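Local coordinates for protein precorrin-6A reductase (Rhodobacter capsulatus, PDB 4X7G) that catalyses the NADPH-dependent reduction of precorrin-6A, a step in the biosynthesis of the corrin ring of cobalamin, at residues A[73-78]-A[220-225]. Numbering follows the deposited sequence.
Sequences HPFAAQ and IDRPAV. With NAP (NADP nicotinamide-adenine-dinucleotide phosphate), chain B.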
loop_
_atom_site.group_PDB
_atom_site.type_symbol
_atom_site.label_atom_id
_atom_site.label_comp_id
_atom_site.label_asym_id
_atom_site.label_seq_id
_atom_site.Cartn_x
_atom_site.Cartn_y
_atom_site.Cartn_z
ATOM N N HIS A 73 1.971 -2.955 1.127
ATOM C CA HIS A 73 0.590 -2.635 0.984
ATOM C C HIS A 73 -0.266 -3.877 1.166
ATOM O O HIS A 73 0.070 -4.941 0.631
ATOM C CB HIS A 73 0.354 -2.021 -0.390
ATOM C CG HIS A 73 -0.909 -1.241 -0.499
ATOM N ND1 HIS A 73 -2.155 -1.827 -0.669
ATOM C CD2 HIS A 73 -1.129 0.089 -0.304
ATOM C CE1 HIS A 73 -3.069 -0.858 -0.671
ATOM N NE2 HIS A 73 -2.474 0.304 -0.479
ATOM N N PRO A 74 -1.467 -3.711 1.781
ATOM C CA PRO A 74 -2.348 -4.860 1.907
ATOM C C PRO A 74 -2.785 -5.480 0.592
ATOM O O PRO A 74 -3.149 -6.676 0.523
ATOM C CB PRO A 74 -3.488 -4.306 2.735
ATOM C CG PRO A 74 -2.919 -3.239 3.559
ATOM C CD PRO A 74 -1.876 -2.610 2.674
ATOM N N PHE A 75 -2.741 -4.711 -0.491
ATOM C CA PHE A 75 -3.078 -5.230 -1.806
ATOM C C PHE A 75 -1.922 -5.764 -2.565
ATOM O O PHE A 75 -2.067 -6.383 -3.657
ATOM C CB PHE A 75 -3.849 -4.178 -2.637
ATOM C CG PHE A 75 -5.276 -4.046 -2.195
ATOM C CD1 PHE A 75 -5.615 -3.539 -0.981
ATOM C CD2 PHE A 75 -6.321 -4.462 -3.079
ATOM C CE1 PHE A 75 -6.941 -3.457 -0.563
ATOM C CE2 PHE A 75 -7.628 -4.289 -2.675
ATOM C CZ PHE A 75 -7.918 -3.871 -1.442
ATOM N N ALA A 76 -0.694 -5.707 -2.014
ATOM C CA ALA A 76 0.512 -6.355 -2.565
ATOM C C ALA A 76 0.522 -7.761 -2.016
ATOM O O ALA A 76 1.306 -8.137 -1.147
ATOM C CB ALA A 76 1.765 -5.564 -2.206
ATOM N N ALA A 77 -0.418 -8.591 -2.558
ATOM C CA ALA A 77 -0.692 -9.859 -1.934
ATOM C C ALA A 77 0.270 -10.937 -2.392
ATOM O O ALA A 77 0.483 -11.877 -1.621
ATOM C CB ALA A 77 -2.148 -10.311 -2.218
ATOM N N GLN A 78 0.882 -10.781 -3.524
ATOM C CA GLN A 78 1.880 -11.745 -4.000
ATOM C C GLN A 78 3.144 -11.655 -3.131
ATOM O O GLN A 78 3.709 -12.673 -2.682
ATOM C CB GLN A 78 2.320 -11.537 -5.464
ATOM C CG GLN A 78 3.121 -12.712 -6.001
ATOM C CD GLN A 78 2.325 -13.999 -5.966
ATOM O OE1 GLN A 78 1.257 -14.145 -6.621
ATOM N NE2 GLN A 78 2.840 -14.954 -5.228
ATOM N N ILE A 220 -12.906 -1.239 -2.316
ATOM C CA ILE A 220 -12.582 -2.595 -2.705
ATOM C C ILE A 220 -12.012 -3.319 -1.449
ATOM O O ILE A 220 -11.074 -2.873 -0.773
ATOM C CB ILE A 220 -11.534 -2.601 -3.800
ATOM C CG1 ILE A 220 -12.067 -1.833 -5.041
ATOM C CG2 ILE A 220 -11.159 -4.012 -4.194
ATOM C CD1 ILE A 220 -11.024 -1.261 -5.925
ATOM N N ASP A 221 -12.620 -4.474 -1.147
ATOM C CA ASP A 221 -12.149 -5.287 -0.040
ATOM C C ASP A 221 -10.779 -5.868 -0.342
ATOM O O ASP A 221 -10.371 -6.132 -1.442
ATOM C CB ASP A 221 -13.219 -6.394 0.166
ATOM C CG ASP A 221 -14.579 -5.828 0.641
ATOM O OD1 ASP A 221 -14.667 -4.753 1.257
ATOM O OD2 ASP A 221 -15.488 -6.606 0.449
ATOM N N ARG A 222 -10.031 -6.112 0.795
ATOM C CA ARG A 222 -8.708 -6.648 0.673
ATOM C C ARG A 222 -8.668 -8.079 0.074
ATOM O O ARG A 222 -9.619 -8.832 0.314
ATOM C CB ARG A 222 -8.046 -6.703 2.041
ATOM C CG ARG A 222 -7.627 -5.339 2.550
ATOM C CD ARG A 222 -7.202 -5.442 3.969
ATOM N NE ARG A 222 -6.748 -4.157 4.501
ATOM C CZ ARG A 222 -6.304 -3.979 5.738
ATOM N NH1 ARG A 222 -6.261 -5.022 6.593
ATOM N NH2 ARG A 222 -5.849 -2.838 6.120
ATOM N N PRO A 223 -7.604 -8.423 -0.635
ATOM C CA PRO A 223 -7.448 -9.745 -1.246
ATOM C C PRO A 223 -7.010 -10.731 -0.128
ATOM O O PRO A 223 -6.465 -10.360 0.890
ATOM C CB PRO A 223 -6.318 -9.551 -2.248
ATOM C CG PRO A 223 -5.471 -8.448 -1.645
ATOM C CD PRO A 223 -6.437 -7.535 -0.978
ATOM N N ALA A 224 -7.220 -12.014 -0.417
ATOM C CA ALA A 224 -6.765 -13.125 0.438
ATOM C C ALA A 224 -5.238 -13.165 0.495
ATOM O O ALA A 224 -4.561 -13.034 -0.540
ATOM C CB ALA A 224 -7.282 -14.453 -0.117
ATOM N N VAL A 225 -4.739 -13.414 1.704
ATOM C CA VAL A 225 -3.332 -13.698 1.927
ATOM C C VAL A 225 -3.215 -14.834 2.945
ATOM O O VAL A 225 -3.969 -14.869 3.865
ATOM C CB VAL A 225 -2.603 -12.443 2.494
ATOM C CG1 VAL A 225 -1.111 -12.696 2.780
ATOM C CG2 VAL A 225 -2.782 -11.237 1.523
HETATM P PA NAP B . 2.701 -7.579 -5.464
HETATM O O1A NAP B . 1.772 -7.764 -6.655
HETATM O O2A NAP B . 2.361 -8.198 -4.291
HETATM O O5B NAP B . 4.155 -7.942 -5.817
HETATM C C5B NAP B . 4.641 -8.426 -7.085
HETATM C C4B NAP B . 6.113 -8.761 -7.089
HETATM O O4B NAP B . 6.879 -7.500 -6.846
HETATM C C3B NAP B . 6.579 -9.561 -5.902
HETATM O O3B NAP B . 6.312 -10.949 -6.115
HETATM C C2B NAP B . 7.999 -9.202 -5.744
HETATM O O2B NAP B . 8.766 -9.738 -6.839
HETATM C C1B NAP B . 7.997 -7.779 -5.975
HETATM N N9A NAP B . 7.804 -6.927 -4.771
HETATM C C8A NAP B . 6.629 -6.448 -4.238
HETATM N N7A NAP B . 6.871 -5.696 -3.130
HETATM C C5A NAP B . 8.222 -5.801 -2.948
HETATM C C6A NAP B . 9.106 -5.234 -1.952
HETATM N N6A NAP B . 8.674 -4.371 -1.022
HETATM N N1A NAP B . 10.426 -5.517 -2.006
HETATM C C2A NAP B . 10.854 -6.374 -3.018
HETATM N N3A NAP B . 10.173 -6.940 -4.013
HETATM C C4A NAP B . 8.851 -6.617 -3.950
HETATM O O3 NAP B . 2.866 -6.025 -5.068
HETATM P PN NAP B . 2.636 -4.637 -5.900
HETATM O O1N NAP B . 1.165 -4.244 -5.880
HETATM O O2N NAP B . 3.308 -4.696 -7.203
HETATM O O5D NAP B . 3.331 -3.572 -4.907
HETATM C C5D NAP B . 4.620 -3.004 -5.281
HETATM C C4D NAP B . 5.077 -2.190 -4.172
HETATM O O4D NAP B . 4.275 -1.027 -4.070
HETATM C C3D NAP B . 5.181 -2.885 -2.794
HETATM O O3D NAP B . 6.362 -2.527 -2.059
HETATM C C2D NAP B . 3.942 -2.351 -2.076
HETATM O O2D NAP B . 4.008 -2.224 -0.709
HETATM C C1D NAP B . 3.792 -0.960 -2.750
HETATM N N1N NAP B . 2.459 -0.577 -2.819
HETATM C C2N NAP B . 1.509 -1.139 -3.238
HETATM C C3N NAP B . 0.448 -0.336 -3.015
HETATM C C7N NAP B . -0.460 -1.389 -3.604
HETATM O O7N NAP B . 0.402 -2.377 -3.883
HETATM N N7N NAP B . -1.849 -1.197 -3.711
HETATM C C4N NAP B . 0.590 1.043 -2.292
HETATM C C5N NAP B . 1.861 1.714 -1.806
HETATM C C6N NAP B . 2.678 0.658 -2.150
HETATM P P2B NAP B . 9.562 -11.153 -6.657
HETATM O O1X NAP B . 10.427 -11.076 -7.891
HETATM O O2X NAP B . 10.210 -11.177 -5.397
HETATM O O3X NAP B . 8.547 -12.320 -6.478
HETATM O O HOH W 1 -4.747 -8.262 2.141
#
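The carbonyl of Pro74 reaches the carbonyl of Pro223 through one water, which donates to Pro74 O (2.8 Å) and Pro223 O (3.0 Å). No direct hydrogen bond joins 73-78 to 220-225; apart from this bridge, van der Waals packing holds them. Phe75 makes the largest single contribution: with CG anti to its carbonyl carbon (chi1 -76°), the ring reaches across, and Pro223 CD sits over the centre of one face in a CH-pi contact, 3.7 Å from the centroid. Ile220 O meets the ring edge, 3.4 Å from CZ, while Arg222 CG touches CE1. The extended Arg222 chain lays one guanidinium face on Pro74 CB, and its N-H groups bind the carbonyls of Asn197, Ala198 and Arg99. Ala77 CB rests on Pro223 CG and Val225 CG2.

His73 orders the cofactor side. Its ND1 accepts Phe75 N in the ring plane (2.9 Å, 165°) within a type I turn closed by Ala76 N to His73 O, and its backbone N donates to NADP O2D at 2.8 Å. Pro74 CD lies near the rim of one ring face and carboxamide N7N near that of the other, though the nicotinamide's close fit is doubtful. A leucine here would probably leave Phe75 N without its acceptor and the turn less firmly set beside the nicotinamide.

Ala76 occupies the N-cap position of helix 77-90, whose start meets diphosphate oxygen O2A (Gln78 N 3.1 Å away). Segment 220-225 leads from strand 216-220 of one Rossmann-type sheet to 229-231 of the other, so the contact packs the strand-swap linker against the NADP-binding loop.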